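Local coordinates for protein interpain A (Prevotella intermedia, PDB 3BB7) that probably cleaves proteins as a cysteine protease of the C10 family, and is held here as an inactive proenzyme fragment with its prodomain, at residues Pro99-Leu104 / Lys109-Thr114; Gly136-His141 / Arg216-Phe221; Thr159-Ala164 / Met186-Val191; Ser193-Gly198 / Ser204-Thr209. The protein carries 1 engineered substitution. All blocks are in the same frame, centred on the assembly; numbering follows the deposited sequence.

Interaction 1: Pro99-Leu104 / Lys109-Thr114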
loop_
_atom_site.group_PDB
_atom_site.type_symbol
_atom_site.label_atom_id
_atom_site.label_comp_id
_atom_site.label_asym_id
_atom_site.label_seq_id
_atom_site.Cartn_x
_atom_site.Cartn_y
_atom_site.Cartn_z
ATOM N N PRO A 99 -13.224 -5.495 -10.927
ATOM C CA PRO A 99 -14.533 -5.045 -10.462
ATOM C C PRO A 99 -14.499 -4.175 -9.203
ATOM O O PRO A 99 -15.566 -3.785 -8.692
ATOM C CB PRO A 99 -15.235 -6.360 -10.126
ATOM C CG PRO A 99 -14.082 -7.228 -9.611
ATOM C CD PRO A 99 -12.869 -6.822 -10.384
ATOM N N TYR A 100 -13.299 -3.877 -8.701
ATOM C CA TYR A 100 -13.149 -3.111 -7.463
ATOM C C TYR A 100 -13.879 -1.789 -7.513
ATOM O O TYR A 100 -14.393 -1.337 -6.478
ATOM C CB TYR A 100 -11.664 -2.878 -7.199
ATOM C CG TYR A 100 -10.862 -4.179 -7.303
ATOM C CD1 TYR A 100 -10.012 -4.431 -8.397
ATOM C CD2 TYR A 100 -10.998 -5.191 -6.328
ATOM C CE1 TYR A 100 -9.304 -5.661 -8.500
ATOM C CE2 TYR A 100 -10.279 -6.384 -6.426
ATOM C CZ TYR A 100 -9.463 -6.618 -7.518
ATOM O OH TYR A 100 -8.781 -7.814 -7.525
ATOM N N ASN A 101 -13.889 -1.170 -8.706
ATOM C CA ASN A 101 -14.513 0.147 -8.882
ATOM C C ASN A 101 -15.924 0.093 -9.460
ATOM O O ASN A 101 -16.436 1.131 -9.912
ATOM C CB ASN A 101 -13.627 1.044 -9.771
ATOM C CG ASN A 101 -13.556 0.548 -11.228
ATOM O OD1 ASN A 101 -13.928 -0.590 -11.508
ATOM N ND2 ASN A 101 -13.092 1.417 -12.155
ATOM N N LYS A 102 -16.556 -1.079 -9.457
ATOM C CA LYS A 102 -17.877 -1.289 -10.108
ATOM C C LYS A 102 -18.934 -0.295 -9.670
ATOM O O LYS A 102 -19.815 0.086 -10.461
ATOM C CB LYS A 102 -18.378 -2.737 -9.810
ATOM C CG LYS A 102 -19.711 -3.177 -10.405
ATOM C CD LYS A 102 -19.907 -4.683 -10.196
ATOM C CE LYS A 102 -21.357 -5.025 -10.368
ATOM N NZ LYS A 102 -21.577 -6.489 -10.296
ATOM N N LEU A 103 -18.895 0.099 -8.399
ATOM C CA LEU A 103 -19.957 0.951 -7.877
ATOM C C LEU A 103 -19.699 2.458 -8.034
ATOM O O LEU A 103 -20.545 3.272 -7.631
ATOM C CB LEU A 103 -20.235 0.618 -6.412
ATOM C CG LEU A 103 -20.702 -0.812 -6.187
ATOM C CD1 LEU A 103 -20.878 -1.117 -4.710
ATOM C CD2 LEU A 103 -22.006 -1.115 -6.940
ATOM N N LEU A 104 -18.541 2.826 -8.588
ATOM C CA LEU A 104 -18.191 4.228 -8.756
ATOM C C LEU A 104 -18.713 4.778 -10.085
ATOM O O LEU A 104 -18.879 4.014 -11.049
ATOM C CB LEU A 104 -16.666 4.395 -8.682
ATOM C CG LEU A 104 -16.040 4.044 -7.318
ATOM C CD1 LEU A 104 -14.538 3.935 -7.445
ATOM C CD2 LEU A 104 -16.450 5.092 -6.273
ATOM N N LYS A 109 -14.123 9.294 -19.860
ATOM C CA LYS A 109 -12.689 9.018 -19.903
ATOM C C LYS A 109 -12.369 7.751 -19.109
ATOM O O LYS A 109 -11.206 7.466 -18.824
ATOM C CB LYS A 109 -11.905 10.200 -19.335
ATOM C CG LYS A 109 -12.240 11.521 -20.036
ATOM C CD LYS A 109 -11.208 12.602 -19.756
ATOM C CE LYS A 109 -11.694 13.978 -20.216
ATOM N NZ LYS A 109 -10.719 15.010 -19.754
ATOM N N GLY A 110 -13.402 6.986 -18.790
ATOM C CA GLY A 110 -13.236 5.758 -18.023
ATOM C C GLY A 110 -13.879 5.864 -16.661
ATOM O O GLY A 110 -14.059 6.950 -16.112
ATOM N N ARG A 111 -14.231 4.715 -16.117
ATOM C CA ARG A 111 -14.850 4.701 -14.801
ATOM C C ARG A 111 -13.852 5.191 -13.722
ATOM O O ARG A 111 -12.652 4.902 -13.794
ATOM C CB ARG A 111 -15.332 3.286 -14.452
ATOM C CG ARG A 111 -16.165 3.190 -13.209
ATOM C CD ARG A 111 -16.780 1.791 -13.045
ATOM N NE ARG A 111 -17.642 1.417 -14.178
ATOM C CZ ARG A 111 -18.927 1.760 -14.305
ATOM N NH1 ARG A 111 -19.556 2.484 -13.369
ATOM N NH2 ARG A 111 -19.602 1.372 -15.394
ATOM N N LEU A 112 -14.359 5.914 -12.715
ATOM C CA LEU A 112 -13.498 6.357 -11.634
ATOM C C LEU A 112 -12.836 5.133 -10.979
ATOM O O LEU A 112 -13.459 4.055 -10.879
ATOM C CB LEU A 112 -14.322 7.115 -10.602
ATOM C CG LEU A 112 -15.047 8.384 -11.109
ATOM C CD1 LEU A 112 -15.892 9.025 -9.979
ATOM C CD2 LEU A 112 -14.098 9.432 -11.760
ATOM N N ILE A 113 -11.595 5.298 -10.515
ATOM C CA ILE A 113 -10.876 4.185 -9.887
ATOM C C ILE A 113 -10.829 4.299 -8.383
ATOM O O ILE A 113 -11.141 5.353 -7.822
ATOM C CB ILE A 113 -9.476 3.985 -10.562
ATOM C CG1 ILE A 113 -8.465 5.101 -10.196
ATOM C CG2 ILE A 113 -9.656 3.856 -12.086
ATOM C CD1 ILE A 113 -7.041 4.900 -10.744
ATOM N N THR A 114 -10.526 3.194 -7.689
ATOM C CA THR A 114 -10.820 3.213 -6.264
ATOM C C THR A 114 -9.912 4.107 -5.421
ATOM O O THR A 114 -10.314 4.567 -4.331
ATOM C CB THR A 114 -10.727 1.807 -5.657
ATOM O OG1 THR A 114 -9.402 1.311 -5.883
ATOM C CG2 THR A 114 -11.783 0.898 -6.258
#
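The backbone oxygen of L104 receives NH1 of R111 at 2.9 Å, a hydrogen bond with an N-H...O angle of 150° that pins two parts of the loop leading into helix 116-128 of the C10 catalytic domain. The donor arrives almost head-on to the carbonyl, with a C=O...N angle of 172°, and the oxygen lies in the guanidinium plane, at its edge. Two overlapping type I beta turns, P99-K102 and N101-L104, bring the 99-104 backbone round to meet this arginine. The R111 chain starts extended through chi1 and chi2, which brings CD to 3.2 Å from the oxygen of N101; the bend at chi3 (-59°) then turns the guanidinium to L104 O.

The rest of the contact is mostly buried. Its apolar part is the leucine pair: L104 faces L112, CB to CB at 4.1 Å, and both also touch I152 of strand 150-154. Further along, T114 turns its two branches to different tasks: OG1 is hydrogen-bonded to T119 OG1, within the helix that carries the predicted nucleophile position 116, an engineered alanine here, whereas the methyl CG2 packs 3.4 Å from the backbone oxygen of Y100 and 3.9 Å from Y100 CB.

Interaction 2: Gly136-His141 / Arg216-Phe221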
loop_
_atom_site.group_PDB
_atom_site.type_symbol
_atom_site.label_atom_id
_atom_site.label_comp_id
_atom_site.label_asym_id
_atom_site.label_seq_id
_atom_site.Cartn_x
_atom_site.Cartn_y
_atom_site.Cartn_z
ATOM N N GLY A 136 -22.869 4.848 10.705
ATOM C CA GLY A 136 -23.187 6.125 10.094
ATOM C C GLY A 136 -23.123 6.129 8.577
ATOM O O GLY A 136 -23.216 5.074 7.932
ATOM N N SER A 137 -23.017 7.327 7.991
ATOM C CA SER A 137 -23.039 7.476 6.538
ATOM C C SER A 137 -22.269 8.707 6.165
ATOM O O SER A 137 -22.053 9.580 6.995
ATOM C CB SER A 137 -24.484 7.605 6.026
ATOM O OG SER A 137 -25.176 8.661 6.658
ATOM N N HIS A 138 -21.838 8.758 4.906
ATOM C CA HIS A 138 -21.092 9.908 4.425
ATOM C C HIS A 138 -21.135 9.948 2.913
ATOM O O HIS A 138 -21.316 8.930 2.262
ATOM C CB HIS A 138 -19.633 9.832 4.890
ATOM C CG HIS A 138 -18.826 11.070 4.628
ATOM N ND1 HIS A 138 -19.174 12.311 5.114
ATOM C CD2 HIS A 138 -17.634 11.232 3.994
ATOM C CE1 HIS A 138 -18.246 13.192 4.760
ATOM N NE2 HIS A 138 -17.300 12.562 4.087
ATOM N N THR A 139 -20.935 11.153 2.376
ATOM C CA THR A 139 -20.943 11.398 0.947
ATOM C C THR A 139 -19.735 12.250 0.569
ATOM O O THR A 139 -19.384 13.191 1.313
ATOM C CB THR A 139 -22.253 12.128 0.564
ATOM O OG1 THR A 139 -23.364 11.285 0.882
ATOM C CG2 THR A 139 -22.304 12.462 -0.931
ATOM N N VAL A 140 -19.052 11.886 -0.524
ATOM C CA VAL A 140 -18.125 12.810 -1.187
ATOM C C VAL A 140 -18.661 13.101 -2.587
ATOM O O VAL A 140 -19.689 12.535 -3.006
ATOM C CB VAL A 140 -16.697 12.251 -1.231
ATOM C CG1 VAL A 140 -16.205 11.914 0.184
ATOM C CG2 VAL A 140 -16.589 11.006 -2.140
ATOM N N HIS A 141 -18.019 14.010 -3.312
ATOM C CA HIS A 141 -18.540 14.444 -4.618
ATOM C C HIS A 141 -17.488 14.294 -5.687
ATOM O O HIS A 141 -16.275 14.334 -5.404
ATOM C CB HIS A 141 -19.063 15.894 -4.537
ATOM C CG HIS A 141 -20.279 16.014 -3.669
ATOM N ND1 HIS A 141 -20.208 16.223 -2.303
ATOM C CD2 HIS A 141 -21.598 15.862 -3.956
ATOM C CE1 HIS A 141 -21.431 16.221 -1.792
ATOM N NE2 HIS A 141 -22.293 16.021 -2.776
ATOM N N ARG A 216 -11.719 5.263 12.312
ATOM C CA ARG A 216 -12.310 5.423 13.666
ATOM C C ARG A 216 -13.815 5.582 13.587
ATOM O O ARG A 216 -14.576 4.943 14.346
ATOM C CB ARG A 216 -11.710 6.633 14.429
ATOM C CG ARG A 216 -10.223 6.466 14.786
ATOM C CD ARG A 216 -9.710 7.667 15.576
ATOM N NE ARG A 216 -9.592 8.904 14.819
ATOM C CZ ARG A 216 -8.476 9.328 14.240
ATOM N NH1 ARG A 216 -7.389 8.569 14.248
ATOM N NH2 ARG A 216 -8.449 10.515 13.628
ATOM N N THR A 217 -14.243 6.518 12.730
ATOM C CA THR A 217 -15.617 6.998 12.756
ATOM C C THR A 217 -16.618 6.096 12.070
ATOM O O THR A 217 -17.717 5.851 12.621
ATOM C CB THR A 217 -15.688 8.413 12.191
ATOM O OG1 THR A 217 -14.992 9.267 13.107
ATOM C CG2 THR A 217 -17.116 8.917 12.069
ATOM N N TYR A 218 -16.287 5.654 10.853
ATOM C CA TYR A 218 -17.231 4.907 10.026
ATOM C C TYR A 218 -17.050 3.402 10.147
ATOM O O TYR A 218 -17.984 2.654 9.895
ATOM C CB TYR A 218 -17.128 5.341 8.559
ATOM C CG TYR A 218 -17.399 6.809 8.390
ATOM C CD1 TYR A 218 -16.416 7.676 7.945
ATOM C CD2 TYR A 218 -18.662 7.335 8.674
ATOM C CE1 TYR A 218 -16.645 9.025 7.809
ATOM C CE2 TYR A 218 -18.934 8.686 8.490
ATOM C CZ TYR A 218 -17.912 9.542 8.088
ATOM O OH TYR A 218 -18.147 10.894 7.953
ATOM N N PHE A 219 -15.861 2.949 10.548
ATOM C CA PHE A 219 -15.636 1.513 10.684
ATOM C C PHE A 219 -15.470 1.040 12.120
ATOM O O PHE A 219 -15.433 -0.174 12.378
ATOM C CB PHE A 219 -14.452 1.048 9.843
ATOM C CG PHE A 219 -14.702 1.101 8.355
ATOM C CD1 PHE A 219 -14.200 2.144 7.590
ATOM C CD2 PHE A 219 -15.393 0.074 7.704
ATOM C CE1 PHE A 219 -14.395 2.190 6.190
ATOM C CE2 PHE A 219 -15.582 0.091 6.310
ATOM C CZ PHE A 219 -15.076 1.146 5.543
ATOM N N GLY A 220 -15.330 1.991 13.041
ATOM C CA GLY A 220 -15.250 1.687 14.465
ATOM C C GLY A 220 -13.922 1.132 14.961
ATOM O O GLY A 220 -13.872 0.493 16.016
ATOM N N PHE A 221 -12.843 1.393 14.228
ATOM C CA PHE A 221 -11.511 1.029 14.702
ATOM C C PHE A 221 -11.015 2.071 15.692
ATOM O O PHE A 221 -10.362 3.056 15.311
ATOM C CB PHE A 221 -10.509 0.896 13.558
ATOM C CG PHE A 221 -10.751 -0.294 12.678
ATOM C CD1 PHE A 221 -10.399 -1.577 13.106
ATOM C CD2 PHE A 221 -11.389 -0.145 11.452
ATOM C CE1 PHE A 221 -10.616 -2.710 12.265
ATOM C CE2 PHE A 221 -11.654 -1.236 10.619
ATOM C CZ PHE A 221 -11.249 -2.528 11.011
#
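The strand that begins near H138 runs past the C-terminal end of helix 208-218, and the two segments are joined mainly by the side chains of H138 and Y218. This is a strand-to-helix-end contact on the surface of the C10 catalytic domain. The strand belongs to a two-stranded antiparallel hairpin with 150-154, and after the helix G220 is the first residue to leave helical angles, with phi 76°. Before the strand, G136 also has positive phi, and its neighbour S137 directs its backbone oxygen to the tyrosine, 3.6 Å from Y218 CE2.

The two side chains reach for each other from their respective backbones. H138 holds CG anti to its own nitrogen (chi1 -171°), which carries the imidazole towards the helix end. The planes are tilted by 24°, but the rings are slid so far apart, with centroids 5.4 Å from one another, that they barely overlap. What lies over the imidazole is instead the phenol oxygen: Y218 OH sits on one face, displaced towards the rim, 3.3 Å from H138 ND1. The histidine methylene adds to the contact, with H138 CB 3.6 Å from Y218 CZ.

Outside partners fix both rings. H138 NE2 is hydrogen-bonded to E194 OE2, which sets the rotation of the imidazole and may favour its protonated form. Y218 stacks on F156 and touches A192 of helix 176-192. Within its own helix, the methyl CG2 of T217 lies over the centre of one face of the Y218 ring, 3.9 Å above the plane.

Interaction 3: Thr159-Ala164 / Met186-Val191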
loop_
_atom_site.group_PDB
_atom_site.type_symbol
_atom_site.label_atom_id
_atom_site.label_comp_id
_atom_site.label_asym_id
_atom_site.label_seq_id
_atom_site.Cartn_x
_atom_site.Cartn_y
_atom_site.Cartn_z
ATOM N N THR A 159 -24.686 -1.427 6.368
ATOM C CA THR A 159 -23.996 -2.357 5.505
ATOM C C THR A 159 -23.347 -3.462 6.322
ATOM O O THR A 159 -22.530 -3.180 7.209
ATOM C CB THR A 159 -22.931 -1.640 4.650
ATOM O OG1 THR A 159 -23.596 -0.730 3.787
ATOM C CG2 THR A 159 -22.149 -2.634 3.781
ATOM N N THR A 160 -23.727 -4.717 6.035
ATOM C CA THR A 160 -23.049 -5.870 6.597
ATOM C C THR A 160 -22.045 -6.332 5.543
ATOM O O THR A 160 -22.440 -6.915 4.528
ATOM C CB THR A 160 -24.060 -6.991 6.923
ATOM O OG1 THR A 160 -25.021 -6.482 7.865
ATOM C CG2 THR A 160 -23.361 -8.188 7.524
ATOM N N TYR A 161 -20.759 -6.059 5.761
ATOM C CA TYR A 161 -19.735 -6.388 4.754
ATOM C C TYR A 161 -19.735 -7.880 4.450
ATOM O O TYR A 161 -19.791 -8.724 5.347
ATOM C CB TYR A 161 -18.346 -5.846 5.154
ATOM C CG TYR A 161 -18.430 -4.355 5.277
ATOM C CD1 TYR A 161 -18.511 -3.751 6.518
ATOM C CD2 TYR A 161 -18.516 -3.540 4.131
ATOM C CE1 TYR A 161 -18.696 -2.367 6.631
ATOM C CE2 TYR A 161 -18.670 -2.173 4.233
ATOM C CZ TYR A 161 -18.780 -1.581 5.495
ATOM O OH TYR A 161 -18.998 -0.203 5.597
ATOM N N ASP A 162 -19.727 -8.221 3.174
ATOM C CA ASP A 162 -19.927 -9.615 2.764
ATOM C C ASP A 162 -18.583 -10.344 2.695
ATOM O O ASP A 162 -18.107 -10.717 1.611
ATOM C CB ASP A 162 -20.681 -9.651 1.446
ATOM C CG ASP A 162 -21.148 -11.059 1.060
ATOM O OD1 ASP A 162 -21.685 -11.181 -0.062
ATOM O OD2 ASP A 162 -21.010 -12.030 1.853
ATOM N N TRP A 163 -17.965 -10.529 3.861
ATOM C CA TRP A 163 -16.622 -11.131 3.937
ATOM C C TRP A 163 -16.507 -12.486 3.244
ATOM O O TRP A 163 -15.486 -12.787 2.637
ATOM C CB TRP A 163 -16.158 -11.261 5.394
ATOM C CG TRP A 163 -16.192 -9.943 6.122
ATOM C CD1 TRP A 163 -17.025 -9.577 7.134
ATOM C CD2 TRP A 163 -15.429 -8.772 5.794
ATOM N NE1 TRP A 163 -16.757 -8.297 7.538
ATOM C CE2 TRP A 163 -15.800 -7.760 6.704
ATOM C CE3 TRP A 163 -14.436 -8.496 4.847
ATOM C CZ2 TRP A 163 -15.211 -6.479 6.689
ATOM C CZ3 TRP A 163 -13.860 -7.216 4.816
ATOM C CH2 TRP A 163 -14.267 -6.211 5.718
ATOM N N ALA A 164 -17.567 -13.286 3.319
ATOM C CA ALA A 164 -17.528 -14.643 2.730
ATOM C C ALA A 164 -17.432 -14.621 1.206
ATOM O O ALA A 164 -17.058 -15.655 0.631
ATOM C CB ALA A 164 -18.754 -15.470 3.181
ATOM N N MET A 186 -14.567 -1.429 -1.233
ATOM C CA MET A 186 -13.698 -0.419 -1.871
ATOM C C MET A 186 -14.337 0.962 -1.833
ATOM O O MET A 186 -13.687 1.930 -1.470
ATOM C CB MET A 186 -13.457 -0.793 -3.331
ATOM C CG MET A 186 -12.539 -1.971 -3.526
ATOM S SD MET A 186 -10.819 -1.510 -3.229
ATOM C CE MET A 186 -10.021 -3.098 -3.450
ATOM N N LEU A 187 -15.631 1.032 -2.188
ATOM C CA LEU A 187 -16.333 2.310 -2.207
ATOM C C LEU A 187 -16.368 2.883 -0.787
ATOM O O LEU A 187 -16.055 4.044 -0.561
ATOM C CB LEU A 187 -17.743 2.103 -2.738
ATOM C CG LEU A 187 -18.785 3.162 -2.379
ATOM C CD1 LEU A 187 -18.472 4.325 -3.200
ATOM C CD2 LEU A 187 -20.183 2.648 -2.663
ATOM N N HIS A 188 -16.690 2.042 0.187
ATOM C CA HIS A 188 -16.806 2.528 1.560
ATOM C C HIS A 188 -15.464 2.990 2.105
ATOM O O HIS A 188 -15.393 4.034 2.779
ATOM C CB HIS A 188 -17.428 1.453 2.424
ATOM C CG HIS A 188 -18.891 1.285 2.184
ATOM N ND1 HIS A 188 -19.755 0.882 3.180
ATOM C CD2 HIS A 188 -19.654 1.517 1.082
ATOM C CE1 HIS A 188 -20.986 0.827 2.690
ATOM N NE2 HIS A 188 -20.957 1.233 1.430
ATOM N N CYS A 189 -14.396 2.264 1.768
ATOM C CA CYS A 189 -13.049 2.689 2.222
ATOM C C CYS A 189 -12.680 4.026 1.611
ATOM O O CYS A 189 -12.045 4.862 2.298
ATOM C CB CYS A 189 -11.998 1.643 1.878
ATOM S SG CYS A 189 -12.138 0.150 2.897
ATOM N N GLY A 190 -13.034 4.235 0.336
ATOM C CA GLY A 190 -12.754 5.545 -0.289
ATOM C C GLY A 190 -13.555 6.674 0.352
ATOM O O GLY A 190 -13.001 7.737 0.706
ATOM N N VAL A 191 -14.875 6.504 0.457
ATOM C CA VAL A 191 -15.718 7.564 1.031
ATOM C C VAL A 191 -15.259 7.884 2.467
ATOM O O VAL A 191 -15.156 9.050 2.862
ATOM C CB VAL A 191 -17.194 7.159 0.992
ATOM C CG1 VAL A 191 -18.044 8.140 1.810
ATOM C CG2 VAL A 191 -17.660 7.084 -0.482
#
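Hydrogen bonding dominates the contact between Y161 and H188, where a loop packs on helix 176-192 in the interior of the C10 catalytic domain. The phenol oxygen Y161 OH lies 2.8 Å from H188 ND1, in the imidazole plane at the ring edge, and either group could supply the proton. The nitrogen in turn lies near the plane of the tyrosine ring. The two planes are almost perpendicular, at 89°, with the ring centroids 5.5 Å apart.

T159 approaches the same imidazole from the direction opposed to the histidine side chain. Its OG1 makes a close approach to the ring edge, 3.2 Å from H188 CE1, and its CG2 a van der Waals contact, 3.8 Å from that carbon. With CG2 anti to the backbone N, the methyl also covers one face of the Y161 ring, offset towards its rim. The T159 hydroxyl has its hydrogen-bonding partner elsewhere, in the backbone oxygen of D155, and F156 meets the H188 ring at a steep angle.

Because the phenol engages ND1 and T159 closes on CE1, the buried imidazole is held in one rotation, and its tautomer is probably coupled to which partner donates: if the phenol does, ND1 is the acceptor.

Interaction 4: Ser193-Gly198 / Ser204-Thr209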
loop_
_atom_site.group_PDB
_atom_site.type_symbol
_atom_site.label_atom_id
_atom_site.label_comp_id
_atom_site.label_asym_id
_atom_site.label_seq_id
_atom_site.Cartn_x
_atom_site.Cartn_y
_atom_site.Cartn_z
ATOM N N SER A 193 -12.356 7.761 3.624
ATOM C CA SER A 193 -11.064 8.421 3.552
ATOM C C SER A 193 -11.134 9.765 2.875
ATOM O O SER A 193 -10.090 10.368 2.587
ATOM C CB SER A 193 -10.076 7.521 2.823
ATOM O OG SER A 193 -9.873 6.312 3.562
ATOM N N GLU A 194 -12.361 10.259 2.634
ATOM C CA GLU A 194 -12.560 11.546 1.915
ATOM C C GLU A 194 -11.867 11.554 0.549
ATOM O O GLU A 194 -11.251 12.556 0.137
ATOM C CB GLU A 194 -12.100 12.728 2.758
ATOM C CG GLU A 194 -12.755 14.057 2.426
ATOM C CD GLU A 194 -14.256 14.084 2.685
ATOM O OE1 GLU A 194 -14.919 15.003 2.138
ATOM O OE2 GLU A 194 -14.759 13.208 3.420
ATOM N N MET A 195 -11.997 10.444 -0.173
ATOM C CA MET A 195 -11.346 10.286 -1.465
ATOM C C MET A 195 -11.706 11.410 -2.438
ATOM O O MET A 195 -12.874 11.826 -2.513
ATOM C CB MET A 195 -11.764 8.944 -2.083
ATOM C CG MET A 195 -10.939 8.456 -3.295
ATOM S SD MET A 195 -9.178 8.184 -2.940
ATOM C CE MET A 195 -9.263 6.724 -1.894
ATOM N N GLN A 196 -10.705 11.833 -3.213
ATOM C CA GLN A 196 -10.878 12.785 -4.321
ATOM C C GLN A 196 -10.779 11.896 -5.553
ATOM O O GLN A 196 -9.690 11.557 -6.016
ATOM C CB GLN A 196 -9.763 13.827 -4.304
ATOM C CG GLN A 196 -9.901 14.737 -3.060
ATOM C CD GLN A 196 -8.899 15.851 -3.024
ATOM O OE1 GLN A 196 -8.344 16.158 -1.960
ATOM N NE2 GLN A 196 -8.664 16.479 -4.177
ATOM N N TYR A 197 -11.931 11.524 -6.098
ATOM C CA TYR A 197 -11.979 10.489 -7.121
ATOM C C TYR A 197 -11.543 11.028 -8.469
ATOM O O TYR A 197 -11.780 12.206 -8.823
ATOM C CB TYR A 197 -13.378 9.921 -7.224
ATOM C CG TYR A 197 -13.665 8.888 -6.156
ATOM C CD1 TYR A 197 -14.493 9.191 -5.076
ATOM C CD2 TYR A 197 -13.129 7.606 -6.229
ATOM C CE1 TYR A 197 -14.762 8.241 -4.052
ATOM C CE2 TYR A 197 -13.398 6.645 -5.235
ATOM C CZ TYR A 197 -14.237 6.961 -4.162
ATOM O OH TYR A 197 -14.459 6.020 -3.199
ATOM N N GLY A 198 -10.954 10.143 -9.276
ATOM C CA GLY A 198 -10.589 10.515 -10.646
ATOM C C GLY A 198 -10.645 9.298 -11.539
ATOM O O GLY A 198 -10.724 8.171 -11.048
ATOM N N SER A 204 -7.218 8.519 -8.072
ATOM C CA SER A 204 -8.080 8.948 -6.963
ATOM C C SER A 204 -7.208 9.075 -5.725
ATOM O O SER A 204 -6.498 8.134 -5.343
ATOM C CB SER A 204 -9.194 7.920 -6.759
ATOM O OG SER A 204 -9.990 7.853 -7.933
ATOM N N GLY A 205 -7.235 10.244 -5.097
ATOM C CA GLY A 205 -6.261 10.558 -4.021
ATOM C C GLY A 205 -6.902 10.816 -2.669
ATOM O O GLY A 205 -7.958 11.412 -2.588
ATOM N N ALA A 206 -6.232 10.379 -1.610
ATOM C CA ALA A 206 -6.690 10.613 -0.245
ATOM C C ALA A 206 -5.506 10.826 0.685
ATOM O O ALA A 206 -4.403 10.301 0.432
ATOM C CB ALA A 206 -7.528 9.429 0.258
ATOM N N TYR A 207 -5.764 11.560 1.773
ATOM C CA TYR A 207 -4.758 11.800 2.812
ATOM C C TYR A 207 -4.876 10.770 3.909
ATOM O O TYR A 207 -5.983 10.411 4.321
ATOM C CB TYR A 207 -4.927 13.195 3.410
ATOM C CG TYR A 207 -4.759 14.287 2.383
ATOM C CD1 TYR A 207 -5.861 14.987 1.905
ATOM C CD2 TYR A 207 -3.499 14.599 1.875
ATOM C CE1 TYR A 207 -5.692 16.017 0.927
ATOM C CE2 TYR A 207 -3.321 15.590 0.902
ATOM C CZ TYR A 207 -4.425 16.293 0.448
ATOM O OH TYR A 207 -4.254 17.281 -0.510
ATOM N N MET A 208 -3.743 10.320 4.429
ATOM C CA MET A 208 -3.759 9.297 5.478
ATOM C C MET A 208 -4.413 9.770 6.753
ATOM O O MET A 208 -5.011 8.977 7.461
ATOM C CB MET A 208 -2.348 8.764 5.759
ATOM C CG MET A 208 -1.833 7.929 4.644
ATOM S SD MET A 208 -2.809 6.409 4.449
ATOM C CE MET A 208 -1.927 5.718 3.063
ATOM N N THR A 209 -4.364 11.075 7.021
ATOM C CA THR A 209 -5.039 11.585 8.195
ATOM C C THR A 209 -6.558 11.346 8.108
ATOM O O THR A 209 -7.221 11.043 9.127
ATOM C CB THR A 209 -4.727 13.076 8.406
ATOM O OG1 THR A 209 -5.295 13.515 9.648
ATOM C CG2 THR A 209 -5.268 13.955 7.271
HETATM O O HOH W 1 -8.437 12.562 2.024
HETATM O O HOH W 2 -6.506 18.459 -1.626
#
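Q196 and G205 form a single antiparallel bridge of the hydrogen-bonded kind, each donating its N-H to the other's oxygen: Q196 N to G205 O at 2.8 Å and G205 N to Q196 O at 2.9 Å. The oxygen of Q196 also takes a CA-H...O contact from S204. Beside the bridge, S204 OG accepts the backbone N-H of G198 at 2.8 Å. This places the hydroxyl alongside Y197, whose CB also touches the 204-209 segment.

M195 folds back against the S204-A206 backbone. Chi1 and the bend at chi2 (61°) put SD 3.5 Å from G205 O and 3.8 Å from A206 CB, and chi3 (70°) turns CE to 3.9 Å from A206 CB, while CG covers the centre of one face of the Y197 ring. The A206 methyl completes this apolar layer against S193 CB.

Two waters extend the pairing. One donates to S193 O and accepts from the N of Y207, at the N-cap position of helix 208-218. The other donates to Q196 OE1 at 3.0 Å and is hydrogen-bonded to Y207 OH, lying in the plane of the phenol ring at its edge.

Farther out, S204 OG is also hydrogen-bonded to I113 O, and M195 and A206 pack on A118 and V117 of helix 116-128. S193 and E194 leave helix 176-192 through a Schellman motif, with M195 N bonded to G190 O and E194 N, at a residue with positive phi, to V191 O. A Schellman-terminated helix thus leads into a single antiparallel beta bridge between two loops, close to the predicted nucleophile position of this papain-clan domain.

How the interactions relate
Helix 176-192 or its exit touches all four contacts. Interaction 1 packs on interaction 3 where Y100 O meets M186 CB at 3.3 Å. It joins interaction 4 through probable hydrogen bonds, I113 O to S204 OG at 2.8 Å and I113 N to G198 O at 3.0 Å. Interactions 3 and 4 both fall within the chain loop closed by interaction 2: F219 rests on Y161 and H188, and H138 NE2 probably hydrogen-bonds E194 OE2 at 2.7 Å. Interactions 1 and 4 both come near the predicted nucleophile position: the side chains of T114 and M195 are each about 7 Å from that of engineered A116, whereas interactions 2 and 3 lie away from it.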